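PDB 3TKK: predicted acetamidase/formamidase from Thermoanaerobacter tengcongensis, which probably hydrolyses carbon-nitrogen bonds of linear amides such as formamide and acetamide, and binds zinc and calcium ions. Local coordinates for residues Gly74-Val79 and Glu210-Leu215; Asn20-Ser25 and Pro65-Gly70; Ile81-Val86 and Lys204-Val209. All blocks are in the same frame, centred on the assembly; numbering follows the deposited sequence.

Contact 1. Residues Gly74-Val79 and Glu210-Leu215; sequences GDVLKV and EVIKGL
D75 and K213 form a salt bridge just past the end of the strand pairing, with K213 NZ 2.8 Å from D75 OD2. The ammonium comes to the syn side of that oxygen but 32° out of the carboxylate plane. The lysine gets there by a bend at its second torsion (chi2 -82°), which swings CD in beside the carboxylate. K72 N also bonds OD2 and G70 O also takes up NZ, while a water links D75 OD1 to G214 N. An acidic residue suits this place by collecting a backbone N-H, an ammonium and a water. Strands 76-86 and 203-212 run antiparallel as neighbours in the large mixed sheet, V76-I212 and K78-E210 being hydrogen-bonded pairs and L77-V211 the non-hydrogen-bonded pair between them. V76 and I212 pack CB to CB at 4.0 Å on one face. With V76 CG1 anti to the backbone N (chi1 157°), CG2 is the branch nearer L215, 3.8 Å from its CD2, extending the apolar patch into the loop after the strand. On that face the extended chains of K78 and E210 run alongside each other in a long salt bridge (NZ to OE1 3.9 Å). L77 and V211 point to the other face, where both meet V68 of strand 62-69.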
loop_
_atom_site.group_PDB
_atom_site.type_symbol
_atom_site.label_atom_id
_atom_site.label_comp_id
_atom_site.label_asym_id
_atom_site.label_seq_id
_atom_site.Cartn_x
_atom_site.Cartn_y
_atom_site.Cartn_z
ATOM N N GLY A 74 27.033 0.072 13.333
ATOM C CA GLY A 74 27.179 -0.978 12.291
ATOM C C GLY A 74 26.413 -2.232 12.709
ATOM O O GLY A 74 26.134 -3.071 11.830
ATOM N N ASP A 75 26.096 -2.396 14.017
ATOM C CA ASP A 75 25.253 -3.532 14.429
ATOM C C ASP A 75 23.806 -3.276 14.120
ATOM O O ASP A 75 23.432 -2.289 13.485
ATOM C CB ASP A 75 25.310 -3.679 15.982
ATOM C CG ASP A 75 26.691 -4.038 16.488
ATOM O OD1 ASP A 75 27.524 -4.476 15.661
ATOM O OD2 ASP A 75 26.937 -3.878 17.697
ATOM N N VAL A 76 22.907 -4.129 14.619
ATOM C CA VAL A 76 21.566 -3.842 14.300
ATOM C C VAL A 76 20.884 -3.981 15.652
ATOM O O VAL A 76 21.262 -4.888 16.426
ATOM C CB VAL A 76 20.974 -4.850 13.246
ATOM C CG1 VAL A 76 19.448 -4.899 13.326
ATOM C CG2 VAL A 76 21.440 -4.461 11.821
ATOM N N LEU A 77 19.926 -3.103 15.975
ATOM C CA LEU A 77 19.152 -3.372 17.228
ATOM C C LEU A 77 17.823 -3.938 16.911
ATOM O O LEU A 77 17.047 -3.307 16.170
ATOM C CB LEU A 77 18.918 -2.105 17.985
ATOM C CG LEU A 77 18.164 -2.068 19.311
ATOM C CD1 LEU A 77 19.189 -2.569 20.360
ATOM C CD2 LEU A 77 17.733 -0.604 19.652
ATOM N N LYS A 78 17.514 -5.082 17.526
ATOM C CA LYS A 78 16.202 -5.712 17.395
ATOM C C LYS A 78 15.332 -5.424 18.636
ATOM O O LYS A 78 15.817 -5.544 19.763
ATOM C CB LYS A 78 16.394 -7.208 17.183
ATOM C CG LYS A 78 15.105 -8.067 17.408
ATOM C CD LYS A 78 15.464 -9.601 17.217
ATOM C CE LYS A 78 14.532 -10.423 18.109
ATOM N NZ LYS A 78 14.760 -11.889 17.788
ATOM N N VAL A 79 14.090 -4.956 18.364
ATOM C CA VAL A 79 13.192 -4.483 19.381
ATOM C C VAL A 79 11.908 -5.301 19.198
ATOM O O VAL A 79 11.174 -5.211 18.207
ATOM C CB VAL A 79 12.900 -2.968 19.280
ATOM C CG1 VAL A 79 11.898 -2.535 20.443
ATOM C CG2 VAL A 79 14.186 -2.101 19.126
ATOM N N GLU A 210 17.457 -6.536 21.664
ATOM C CA GLU A 210 18.637 -7.417 21.400
ATOM C C GLU A 210 19.615 -6.770 20.425
ATOM O O GLU A 210 19.201 -6.272 19.410
ATOM C CB GLU A 210 18.215 -8.688 20.741
ATOM C CG GLU A 210 17.523 -9.604 21.696
ATOM C CD GLU A 210 17.304 -10.979 21.090
ATOM O OE1 GLU A 210 17.907 -11.343 20.001
ATOM O OE2 GLU A 210 16.536 -11.699 21.733
ATOM N N VAL A 211 20.891 -6.879 20.713
ATOM C CA VAL A 211 21.904 -6.410 19.783
ATOM C C VAL A 211 22.190 -7.575 18.792
ATOM O O VAL A 211 22.439 -8.702 19.213
ATOM C CB VAL A 211 23.138 -5.991 20.579
ATOM C CG1 VAL A 211 24.252 -5.595 19.641
ATOM C CG2 VAL A 211 22.726 -4.849 21.484
ATOM N N ILE A 212 22.057 -7.321 17.500
ATOM C CA ILE A 212 22.465 -8.299 16.462
ATOM C C ILE A 212 23.775 -7.895 15.852
ATOM O O ILE A 212 23.922 -6.734 15.427
ATOM C CB ILE A 212 21.491 -8.300 15.269
ATOM C CG1 ILE A 212 20.022 -8.669 15.682
ATOM C CG2 ILE A 212 22.074 -9.150 14.161
ATOM C CD1 ILE A 212 19.940 -9.879 16.485
ATOM N N LYS A 213 24.733 -8.833 15.798
ATOM C CA LYS A 213 26.041 -8.642 15.145
ATOM C C LYS A 213 26.175 -9.276 13.747
ATOM O O LYS A 213 25.548 -10.280 13.440
ATOM C CB LYS A 213 27.175 -9.210 16.040
ATOM C CG LYS A 213 27.086 -8.800 17.506
ATOM C CD LYS A 213 27.697 -7.436 17.610
ATOM C CE LYS A 213 28.092 -7.083 19.025
ATOM N NZ LYS A 213 28.510 -5.680 19.099
ATOM N N GLY A 214 26.996 -8.693 12.891
ATOM C CA GLY A 214 27.117 -9.216 11.541
ATOM C C GLY A 214 25.910 -9.129 10.587
ATOM O O GLY A 214 25.831 -9.896 9.608
ATOM N N LEU A 215 25.001 -8.180 10.812
ATOM C CA LEU A 215 23.920 -7.907 9.862
ATOM C C LEU A 215 24.090 -6.444 9.469
ATOM O O LEU A 215 24.326 -5.593 10.327
ATOM C CB LEU A 215 22.567 -8.177 10.527
ATOM C CG LEU A 215 21.346 -7.718 9.737
ATOM C CD1 LEU A 215 21.177 -8.557 8.441
ATOM C CD2 LEU A 215 20.116 -7.782 10.581
HETATM O O HOH W 1 27.908 -6.160 13.715
#

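Contact 2. Residues Asn20-Ser25 and Pro65-Gly70; sequences NKPAIS and PIFVEG
I24 and I66, followed by S25 and F67, form a short parallel beta pairing near the protein surface, where strand 24-27 lies against strand 62-69. Two backbone bonds join the two segments. A23 N donates to P65 O (2.8 Å), and F67 N donates to I24 O at the same length, so the two bonds flank I66 and run in opposite directions between the chains. Farther on, S25 CA makes a C-H...O contact of 3.2 Å with F67 O, and V26 carries the pairing onward. P65, which follows a cis peptide bond, has no N-H to give but offers its carbonyl to A23 and its ring to the incoming loop: CD lies 3.4 Å from K21 O, and CG meets CB of N20. Strand 62-69 belongs to a second mixed sheet, pairing with strands 12-13 and 180-186 as well as with 24-27. On one face the side chains of I24 and I66 run abreast in one direction. I24 CG1 is anti to the backbone N (chi1 -172°), and the other branch, CG2, is the one that meets I66 CG1, at 4.2 Å. These branched aliphatic chains suit a strand face that also meets Y5 and L7 of strand 4-7. On the other face P22 CB reaches F67 CB at 3.7 Å. The aromatic side chain of F67 gives P22 and L179 an apolar surface at this partly exposed face, and the small S25 fits against it, OG approaching CB and the ring atom CD2, the latter at 3.7 Å.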
loop_
_atom_site.group_PDB
_atom_site.type_symbol
_atom_site.label_atom_id
_atom_site.label_comp_id
_atom_site.label_asym_id
_atom_site.label_seq_id
_atom_site.Cartn_x
_atom_site.Cartn_y
_atom_site.Cartn_z
ATOM N N ASN A 20 21.873 13.347 23.154
ATOM C CA ASN A 20 20.911 13.218 24.286
ATOM C C ASN A 20 21.471 12.141 25.263
ATOM O O ASN A 20 21.754 10.999 24.859
ATOM C CB ASN A 20 19.498 12.807 23.803
ATOM C CG ASN A 20 18.785 13.928 22.953
ATOM O OD1 ASN A 20 18.919 15.102 23.279
ATOM N ND2 ASN A 20 17.975 13.538 21.932
ATOM N N LYS A 21 21.592 12.477 26.526
ATOM C CA LYS A 21 22.077 11.517 27.490
ATOM C C LYS A 21 21.055 10.415 27.763
ATOM O O LYS A 21 19.875 10.695 27.893
ATOM C CB LYS A 21 22.269 12.223 28.838
ATOM C CG LYS A 21 23.326 13.279 28.847
ATOM C CD LYS A 21 24.692 12.688 28.895
ATOM C CE LYS A 21 25.374 12.858 27.552
ATOM N NZ LYS A 21 26.758 13.435 27.782
ATOM N N PRO A 22 21.534 9.191 27.952
ATOM C CA PRO A 22 20.734 7.985 28.168
ATOM C C PRO A 22 19.931 8.180 29.438
ATOM O O PRO A 22 20.436 8.703 30.468
ATOM C CB PRO A 22 21.786 6.898 28.451
ATOM C CG PRO A 22 23.002 7.361 27.820
ATOM C CD PRO A 22 22.983 8.903 27.881
ATOM N N ALA A 23 18.673 7.785 29.344
ATOM C CA ALA A 23 17.757 7.872 30.515
ATOM C C ALA A 23 18.091 6.675 31.366
ATOM O O ALA A 23 17.923 6.687 32.587
ATOM C CB ALA A 23 16.257 7.816 30.050
ATOM N N ILE A 24 18.565 5.631 30.704
ATOM C CA ILE A 24 18.825 4.359 31.423
ATOM C C ILE A 24 19.698 3.500 30.464
ATOM O O ILE A 24 19.688 3.703 29.221
ATOM C CB ILE A 24 17.528 3.656 31.769
ATOM C CG1 ILE A 24 17.782 2.453 32.668
ATOM C CG2 ILE A 24 16.692 3.257 30.469
ATOM C CD1 ILE A 24 16.372 1.714 33.069
ATOM N N SER A 25 20.547 2.692 31.071
ATOM C CA SER A 25 21.334 1.651 30.407
ATOM C C SER A 25 20.791 0.267 30.718
ATOM O O SER A 25 20.542 -0.056 31.885
ATOM C CB SER A 25 22.826 1.672 30.889
ATOM O OG SER A 25 23.475 2.722 30.287
ATOM N N PRO A 65 16.299 8.467 25.905
ATOM C CA PRO A 65 16.731 7.301 25.148
ATOM C C PRO A 65 17.258 6.187 26.037
ATOM O O PRO A 65 17.625 6.394 27.198
ATOM C CB PRO A 65 17.847 7.867 24.222
ATOM C CG PRO A 65 18.269 9.186 24.877
ATOM C CD PRO A 65 17.336 9.490 26.042
ATOM N N ILE A 66 17.152 4.977 25.541
ATOM C CA ILE A 66 17.689 3.816 26.223
ATOM C C ILE A 66 19.051 3.423 25.606
ATOM O O ILE A 66 19.160 3.188 24.396
ATOM C CB ILE A 66 16.700 2.683 25.965
ATOM C CG1 ILE A 66 15.315 3.099 26.519
ATOM C CG2 ILE A 66 17.246 1.316 26.507
ATOM C CD1 ILE A 66 14.086 2.200 25.860
ATOM N N PHE A 67 20.082 3.391 26.434
ATOM C CA PHE A 67 21.401 2.947 25.981
ATOM C C PHE A 67 21.417 1.460 26.150
ATOM O O PHE A 67 21.089 0.954 27.251
ATOM C CB PHE A 67 22.459 3.624 26.854
ATOM C CG PHE A 67 23.818 3.364 26.462
ATOM C CD1 PHE A 67 24.572 4.341 25.739
ATOM C CD2 PHE A 67 24.404 2.148 26.758
ATOM C CE1 PHE A 67 25.894 4.114 25.396
ATOM C CE2 PHE A 67 25.749 1.868 26.395
ATOM C CZ PHE A 67 26.529 2.868 25.752
ATOM N N VAL A 68 21.763 0.748 25.061
ATOM C CA VAL A 68 21.741 -0.674 25.078
ATOM C C VAL A 68 23.183 -1.117 25.026
ATOM O O VAL A 68 23.830 -0.934 24.041
ATOM C CB VAL A 68 20.950 -1.260 23.855
ATOM C CG1 VAL A 68 21.093 -2.793 23.833
ATOM C CG2 VAL A 68 19.431 -0.791 23.987
ATOM N N GLU A 69 23.679 -1.691 26.106
ATOM C CA GLU A 69 25.078 -2.147 26.158
ATOM C C GLU A 69 25.439 -3.116 25.044
ATOM O O GLU A 69 24.742 -4.073 24.898
ATOM C CB GLU A 69 25.410 -2.787 27.529
ATOM C CG GLU A 69 25.704 -1.641 28.519
ATOM C CD GLU A 69 25.969 -2.050 29.962
ATOM O OE1 GLU A 69 26.116 -3.243 30.299
ATOM O OE2 GLU A 69 26.012 -1.110 30.772
ATOM N N GLY A 70 26.584 -2.888 24.368
ATOM C CA GLY A 70 27.124 -3.854 23.368
ATOM C C GLY A 70 26.756 -3.368 21.973
ATOM O O GLY A 70 27.308 -3.852 20.953
#

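Contact 3. Residues Ile81-Val86 and Lys204-Val209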
loop_
_atom_site.group_PDB
_atom_site.type_symbol
_atom_site.label_atom_id
_atom_site.label_comp_id
_atom_site.label_asym_id
_atom_site.label_seq_id
_atom_site.Cartn_x
_atom_site.Cartn_y
_atom_site.Cartn_z
ATOM N N ILE A 81 8.249 -5.883 20.090
ATOM C CA ILE A 81 7.061 -5.245 20.683
ATOM C C ILE A 81 6.121 -6.374 21.245
ATOM O O ILE A 81 5.451 -7.081 20.470
ATOM C CB ILE A 81 6.310 -4.445 19.653
ATOM C CG1 ILE A 81 7.290 -3.459 18.910
ATOM C CG2 ILE A 81 5.172 -3.637 20.403
ATOM C CD1 ILE A 81 8.073 -2.658 19.926
ATOM N N LYS A 82 6.063 -6.495 22.555
ATOM C CA LYS A 82 5.276 -7.573 23.179
ATOM C C LYS A 82 3.898 -7.109 23.522
ATOM O O LYS A 82 2.978 -7.815 23.295
ATOM C CB LYS A 82 6.051 -8.068 24.382
ATOM C CG LYS A 82 7.406 -8.726 23.942
ATOM C CD LYS A 82 7.901 -9.551 25.108
ATOM C CE LYS A 82 9.362 -9.958 24.916
ATOM N NZ LYS A 82 9.723 -10.907 26.055
ATOM N N LYS A 83 3.734 -5.952 24.112
ATOM C CA LYS A 83 2.408 -5.464 24.436
ATOM C C LYS A 83 2.287 -4.000 24.256
ATOM O O LYS A 83 3.217 -3.275 24.585
ATOM C CB LYS A 83 2.117 -5.664 25.899
ATOM C CG LYS A 83 1.282 -6.829 26.156
ATOM C CD LYS A 83 0.696 -6.587 27.512
ATOM C CE LYS A 83 1.836 -6.510 28.582
ATOM N NZ LYS A 83 1.769 -7.808 29.421
ATOM N N ILE A 84 1.123 -3.537 23.852
ATOM C CA ILE A 84 0.922 -2.078 23.826
ATOM C C ILE A 84 -0.379 -1.794 24.609
ATOM O O ILE A 84 -1.440 -2.314 24.223
ATOM C CB ILE A 84 0.755 -1.592 22.387
ATOM C CG1 ILE A 84 2.014 -1.840 21.580
ATOM C CG2 ILE A 84 0.466 -0.093 22.208
ATOM C CD1 ILE A 84 1.827 -1.298 20.120
ATOM N N GLU A 85 -0.348 -0.992 25.670
ATOM C CA GLU A 85 -1.611 -0.572 26.249
ATOM C C GLU A 85 -1.891 0.869 26.009
ATOM O O GLU A 85 -0.928 1.689 25.944
ATOM C CB GLU A 85 -1.639 -0.961 27.753
ATOM C CG GLU A 85 -1.464 -2.484 27.881
ATOM C CD GLU A 85 -0.895 -2.948 29.270
ATOM O OE1 GLU A 85 -0.174 -4.003 29.330
ATOM O OE2 GLU A 85 -1.187 -2.263 30.291
ATOM N N VAL A 86 -3.134 1.228 25.690
ATOM C CA VAL A 86 -3.391 2.605 25.316
ATOM C C VAL A 86 -4.345 3.206 26.404
ATOM O O VAL A 86 -5.140 2.534 27.007
ATOM C CB VAL A 86 -3.978 2.788 23.897
ATOM C CG1 VAL A 86 -2.981 2.137 22.829
ATOM C CG2 VAL A 86 -5.439 2.187 23.844
ATOM N N LYS A 204 1.498 2.580 27.173
ATOM C CA LYS A 204 2.625 1.850 27.776
ATOM C C LYS A 204 2.985 0.655 26.833
ATOM O O LYS A 204 2.060 -0.017 26.298
ATOM C CB LYS A 204 2.154 1.385 29.163
ATOM C CG LYS A 204 3.149 0.582 29.936
ATOM C CD LYS A 204 2.828 0.466 31.529
ATOM C CE LYS A 204 4.034 -0.394 32.258
ATOM N NZ LYS A 204 4.794 -0.052 33.667
ATOM N N VAL A 205 4.280 0.476 26.533
ATOM C CA VAL A 205 4.754 -0.531 25.544
ATOM C C VAL A 205 5.679 -1.473 26.336
ATOM O O VAL A 205 6.698 -0.983 26.955
ATOM C CB VAL A 205 5.598 0.114 24.416
ATOM C CG1 VAL A 205 6.298 -0.993 23.502
ATOM C CG2 VAL A 205 4.734 1.077 23.585
ATOM N N LEU A 206 5.315 -2.781 26.419
ATOM C CA LEU A 206 6.289 -3.818 26.814
ATOM C C LEU A 206 7.166 -4.262 25.665
ATOM O O LEU A 206 6.653 -4.874 24.672
ATOM C CB LEU A 206 5.608 -5.037 27.505
ATOM C CG LEU A 206 6.538 -6.159 28.018
ATOM C CD1 LEU A 206 7.477 -5.707 29.126
ATOM C CD2 LEU A 206 5.710 -7.439 28.662
ATOM N N LEU A 207 8.473 -3.945 25.718
ATOM C CA LEU A 207 9.372 -4.358 24.635
ATOM C C LEU A 207 10.634 -5.053 25.169
ATOM O O LEU A 207 10.992 -5.008 26.384
ATOM C CB LEU A 207 9.787 -3.239 23.759
ATOM C CG LEU A 207 10.426 -2.038 24.455
ATOM C CD1 LEU A 207 11.834 -2.393 24.786
ATOM C CD2 LEU A 207 10.292 -0.726 23.572
ATOM N N GLU A 208 11.339 -5.674 24.247
ATOM C CA GLU A 208 12.591 -6.317 24.626
ATOM C C GLU A 208 13.617 -5.869 23.608
ATOM O O GLU A 208 13.241 -5.601 22.471
ATOM C CB GLU A 208 12.442 -7.835 24.606
ATOM C CG GLU A 208 13.801 -8.466 24.651
ATOM C CD GLU A 208 13.788 -9.998 24.654
ATOM O OE1 GLU A 208 12.742 -10.562 25.071
ATOM O OE2 GLU A 208 14.818 -10.614 24.238
ATOM N N VAL A 209 14.876 -5.708 23.996
ATOM C CA VAL A 209 15.888 -5.285 23.075
ATOM C C VAL A 209 16.921 -6.391 22.892
ATOM O O VAL A 209 17.267 -7.046 23.850
ATOM C CB VAL A 209 16.614 -3.995 23.497
ATOM C CG1 VAL A 209 15.742 -2.737 23.339
ATOM C CG2 VAL A 209 17.151 -4.113 25.015
#
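The carbonyl oxygen of L206 takes the N-H groups of both K82 and K83. K82 N lies 2.7 Å from L206 O and K83 N 3.2 Å from it, the latter in the carbonyl plane on a lone pair. This is a classic beta bulge in the antiparallel pairing of strands 76-86 and 203-212, and it shifts the register by one residue between I81-L207 and K83-L206. In the bulge the CB of K82 points toward strand 203-212, 4.1 Å from L206 CG, and the extended chain carries NZ to E208 OE1 in a weak bond of 3.2 Å that belongs to a salt bridge. NZ has its stronger partner in E31 of strand 31-36, so a long basic chain suits the bulge by reaching two carboxylates. An alanine here would remove the ammonium, and the neighbouring carboxylates of E31 and E208 would probably be left with their charges no longer offset. L206, CG anti to the backbone N (chi1 -177°), packs its CB against K83 CB at 3.9 Å, and its CD2 touches K83 CE and NZ. On the opposite face I81 CG2 meets V205 CG1 at 4.2 Å and I81 CD1 meets L207 CB. The hydrogen-bonded pair E85-K204 lies at the far end, K204 also forming a salt bridge with E33. I134, L182 and L185 back the apolar layer, and strand 180-186, which supplies L182 and L185, also bears the metal ligands D184 and H186.

Overall arrangement
From the N terminus, residues 20-25 come first, and contact 2 closes a loop of 39 residues when strand 62-69 pairs with them. The chain then turns into strand 76-86, whose beginning and end serve contacts 1 and 3. Both wait for the distant strand 203-212: contact 3 closes first, at 204-209, and contact 1 afterwards, at 210-215, so contact 3 lies within the span of contact 1 and contact 2 precedes both. No two cross. Contacts 1 and 3 join the same strand pair of the large mixed sheet, whereas contact 2 belongs to the second mixed sheet. V68 packs on V211 and V209, tying the two sheets together.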